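Local structure of glutathione S-transferase 2 (Onchocerca volvulus, 1TU7) at residues K176-H179 with Q180-D184. The protein conjugates glutathione to electrophilic substrates as a homodimeric pi-class transferase and appears to play a central role in the parasite's detoxification system. Residues are numbered along the deposited sequence; the frame is centred on the assembly and turned at random.
Unlike the reference sequence in segment 176-179: Val177 (reference Ala).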
ATOM      1  N   LYS A 176      -9.022   1.604 -22.325  1.00 13.75           N
ATOM      2  CA  LYS A 176      -9.979   0.678 -22.921  1.00 14.93           C
ATOM      3  C   LYS A 176      -9.211  -0.400 -23.711  1.00 13.95           C
ATOM      4  O   LYS A 176      -9.516  -1.586 -23.562  1.00 15.29           O
ATOM      5  CB  LYS A 176     -10.965   1.429 -23.822  1.00 15.70           C
ATOM      6  CG  LYS A 176     -12.070   0.520 -24.393  1.00 18.09           C
ATOM      7  CD  LYS A 176     -12.975   1.272 -25.357  1.00 20.85           C
ATOM      8  CE  LYS A 176     -13.990   0.369 -26.005  1.00 23.83           C
ATOM      9  NZ  LYS A 176     -14.993  -0.096 -25.047  1.00 26.53           N
ATOM     10  N   VAL A 177      -8.218   0.017 -24.499  1.00 14.76           N
ATOM     11  CA  VAL A 177      -7.439  -0.927 -25.304  1.00 15.11           C
ATOM     12  C   VAL A 177      -6.571  -1.823 -24.415  1.00 14.29           C
ATOM     13  O   VAL A 177      -6.436  -3.024 -24.665  1.00 14.40           O
ATOM     14  CB  VAL A 177      -6.590  -0.160 -26.340  1.00 15.58           C
ATOM     15  CG1 VAL A 177      -5.640  -1.060 -27.077  1.00 19.04           C
ATOM     16  CG2 VAL A 177      -7.541   0.498 -27.303  1.00 16.14           C
ATOM     17  N   PHE A 178      -6.019  -1.235 -23.357  1.00 13.99           N
ATOM     18  CA  PHE A 178      -5.225  -2.013 -22.407  1.00 14.08           C
ATOM     19  C   PHE A 178      -6.075  -3.110 -21.737  1.00 13.89           C
ATOM     20  O   PHE A 178      -5.647  -4.251 -21.593  1.00 13.53           O
ATOM     21  CB  PHE A 178      -4.583  -1.100 -21.353  1.00 13.52           C
ATOM     22  CG  PHE A 178      -3.991  -1.844 -20.185  1.00 12.65           C
ATOM     23  CD1 PHE A 178      -4.760  -2.156 -19.063  1.00 13.33           C
ATOM     24  CD2 PHE A 178      -2.673  -2.247 -20.214  1.00 15.39           C
ATOM     25  CE1 PHE A 178      -4.202  -2.867 -18.024  1.00 12.79           C
ATOM     26  CE2 PHE A 178      -2.136  -2.950 -19.173  1.00 13.94           C
ATOM     27  CZ  PHE A 178      -2.894  -3.261 -18.064  1.00 12.75           C
ATOM     28  N   HIS A 179      -7.259  -2.739 -21.273  1.00 13.38           N
ATOM     29  CA  HIS A 179      -8.136  -3.693 -20.628  1.00 14.27           C
ATOM     30  C   HIS A 179      -8.451  -4.844 -21.584  1.00 14.73           C
ATOM     31  O   HIS A 179      -8.409  -6.005 -21.181  1.00 14.33           O
ATOM     32  CB  HIS A 179      -9.412  -3.004 -20.111  1.00 14.02           C
ATOM     33  CG  HIS A 179     -10.517  -3.952 -19.811  1.00 14.36           C
ATOM     34  ND1 HIS A 179     -10.712  -4.525 -18.576  1.00 17.02           N
ATOM     35  CD2 HIS A 179     -11.452  -4.485 -20.630  1.00 13.54           C
ATOM     36  CE1 HIS A 179     -11.735  -5.359 -18.646  1.00 13.17           C
ATOM     37  NE2 HIS A 179     -12.207  -5.340 -19.880  1.00 19.09           N
ATOM     38  N   GLN A 180      -8.713  -4.535 -22.841  1.00 14.56           N
ATOM     39  CA  GLN A 180      -9.053  -5.588 -23.797  1.00 15.77           C
ATOM     40  C   GLN A 180      -7.813  -6.406 -24.110  1.00 14.98           C
ATOM     41  O   GLN A 180      -7.913  -7.603 -24.296  1.00 16.55           O
ATOM     42  CB  GLN A 180      -9.664  -5.007 -25.096  1.00 16.72           C
ATOM     43  CG  GLN A 180     -10.298  -6.107 -25.992  1.00 19.18           C
ATOM     44  CD  GLN A 180     -11.437  -6.857 -25.295  1.00 22.19           C
ATOM     45  OE1 GLN A 180     -12.381  -6.230 -24.834  1.00 25.77           O
ATOM     46  NE2 GLN A 180     -11.353  -8.207 -25.226  1.00 21.99           N
ATOM     47  N   ARG A 181      -6.653  -5.760 -24.173  1.00 14.81           N
ATOM     48  CA  ARG A 181      -5.409  -6.472 -24.464  1.00 14.56           C
ATOM     49  C   ARG A 181      -5.109  -7.513 -23.397  1.00 15.01           C
ATOM     50  O   ARG A 181      -4.724  -8.645 -23.694  1.00 15.39           O
ATOM     51  CB  ARG A 181      -4.268  -5.470 -24.574  1.00 15.25           C
ATOM     52  CG  ARG A 181      -2.930  -6.093 -24.872  1.00 16.56           C
ATOM     53  CD  ARG A 181      -1.806  -5.091 -25.014  1.00 20.55           C
ATOM     54  NE  ARG A 181      -2.098  -4.051 -25.993  1.00 20.46           N
ATOM     55  CZ  ARG A 181      -2.149  -4.195 -27.323  1.00 29.36           C
ATOM     56  NH1 ARG A 181      -2.432  -3.126 -28.066  1.00 30.61           N
ATOM     57  NH2 ARG A 181      -1.917  -5.371 -27.926  1.00 31.18           N
ATOM     58  N   MET A 182      -5.316  -7.128 -22.136  1.00 14.29           N
ATOM     59  CA  MET A 182      -5.113  -8.057 -21.034  1.00 13.96           C
ATOM     60  C   MET A 182      -6.089  -9.221 -21.078  1.00 14.09           C
ATOM     61  O   MET A 182      -5.712 -10.392 -20.898  1.00 14.50           O
ATOM     62  CB  MET A 182      -5.248  -7.304 -19.715  1.00 13.44           C
ATOM     63  CG  MET A 182      -4.040  -6.398 -19.472  1.00 13.07           C
ATOM     64  SD  MET A 182      -2.468  -7.253 -19.130  1.00 13.56           S
ATOM     65  CE  MET A 182      -2.860  -8.035 -17.560  1.00 15.00           C
ATOM     66  N   LYS A 183      -7.344  -8.901 -21.354  1.00 15.09           N
ATOM     67  CA  LYS A 183      -8.398  -9.907 -21.374  1.00 15.93           C
ATOM     68  C   LYS A 183      -8.160 -10.882 -22.522  1.00 16.41           C
ATOM     69  O   LYS A 183      -8.588 -12.021 -22.467  1.00 17.15           O
ATOM     70  CB  LYS A 183      -9.772  -9.249 -21.515  1.00 16.60           C
ATOM     71  CG  LYS A 183     -10.940 -10.135 -21.104  1.00 19.51           C
ATOM     72  CD  LYS A 183     -12.223  -9.316 -21.108  1.00 22.82           C
ATOM     73  CE  LYS A 183     -13.497 -10.151 -21.173  1.00 24.57           C
ATOM     74  NZ  LYS A 183     -14.670  -9.234 -21.072  1.00 26.41           N
ATOM     75  N   ASP A 184      -7.448 -10.435 -23.552  1.00 16.07           N
ATOM     76  CA  ASP A 184      -7.195 -11.266 -24.730  1.00 17.52           C
ATOM     77  C   ASP A 184      -5.989 -12.170 -24.549  1.00 17.12           C
ATOM     78  O   ASP A 184      -5.748 -13.071 -25.375  1.00 18.07           O
ATOM     79  CB  ASP A 184      -6.979 -10.391 -25.959  1.00 17.31           C
ATOM     80  CG  ASP A 184      -8.259  -9.832 -26.530  1.00 18.79           C
ATOM     81  OD1 ASP A 184      -8.144  -8.923 -27.385  1.00 22.69           O
ATOM     82  OD2 ASP A 184      -9.382 -10.229 -26.185  1.00 21.74           O
TER
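A Met-aromatic contact between Phe178 and Met182, one turn apart, lies on the inner side of helix 173-183 in the C-terminal, all-helical domain of this pi-class transferase. The two side chains run alongside each other in the same direction. Met182 CG sits over one face of the Phe178 ring, displaced toward the rim, 3.9 Å from the ring centroid and 22° off its normal, a CH-pi contact whose closest approach is 3.6 Å to Phe178 CZ. The bend of the methionine chain at chi2 (-69°) leaves SD oblique to the ring, 4.8 Å from the Phe178 centroid.

Beneath the side chains, successive i to i+4 backbone bonds carry the helix through all four residues of 176-179. Phe178 O accepts a hydrogen bond from Met182 N at 2.9 Å, tying together the same two residues whose side chains pack, while His179 O accepts one from Lys183 N at 3.1 Å. The extended Lys183 chain runs alongside the His179 side chain in the same direction. On the outer surface Val177 CG1 comes within 3.9 Å of Arg181 NH1, reaching the guanidinium obliquely.

Near the C-terminal end of the helix, Gln180 bends at chi2, and its NE2 donates to Asp184 OD2 at 3.0 Å. The bond lies in the amide plane of Gln180 but meets the carboxylate from above its plane, joining two exposed residues four apart in sequence.

The buried side chains face inward: Phe178 touches Asp151 and Leu154 of helix 149-164, and the His179 ring meets that of Phe155 at an inclination. Leu141, from a loop, touches both Phe178 and Met182, so the buried side of this turn packs on helix 149-164 and on the loop carrying Leu141.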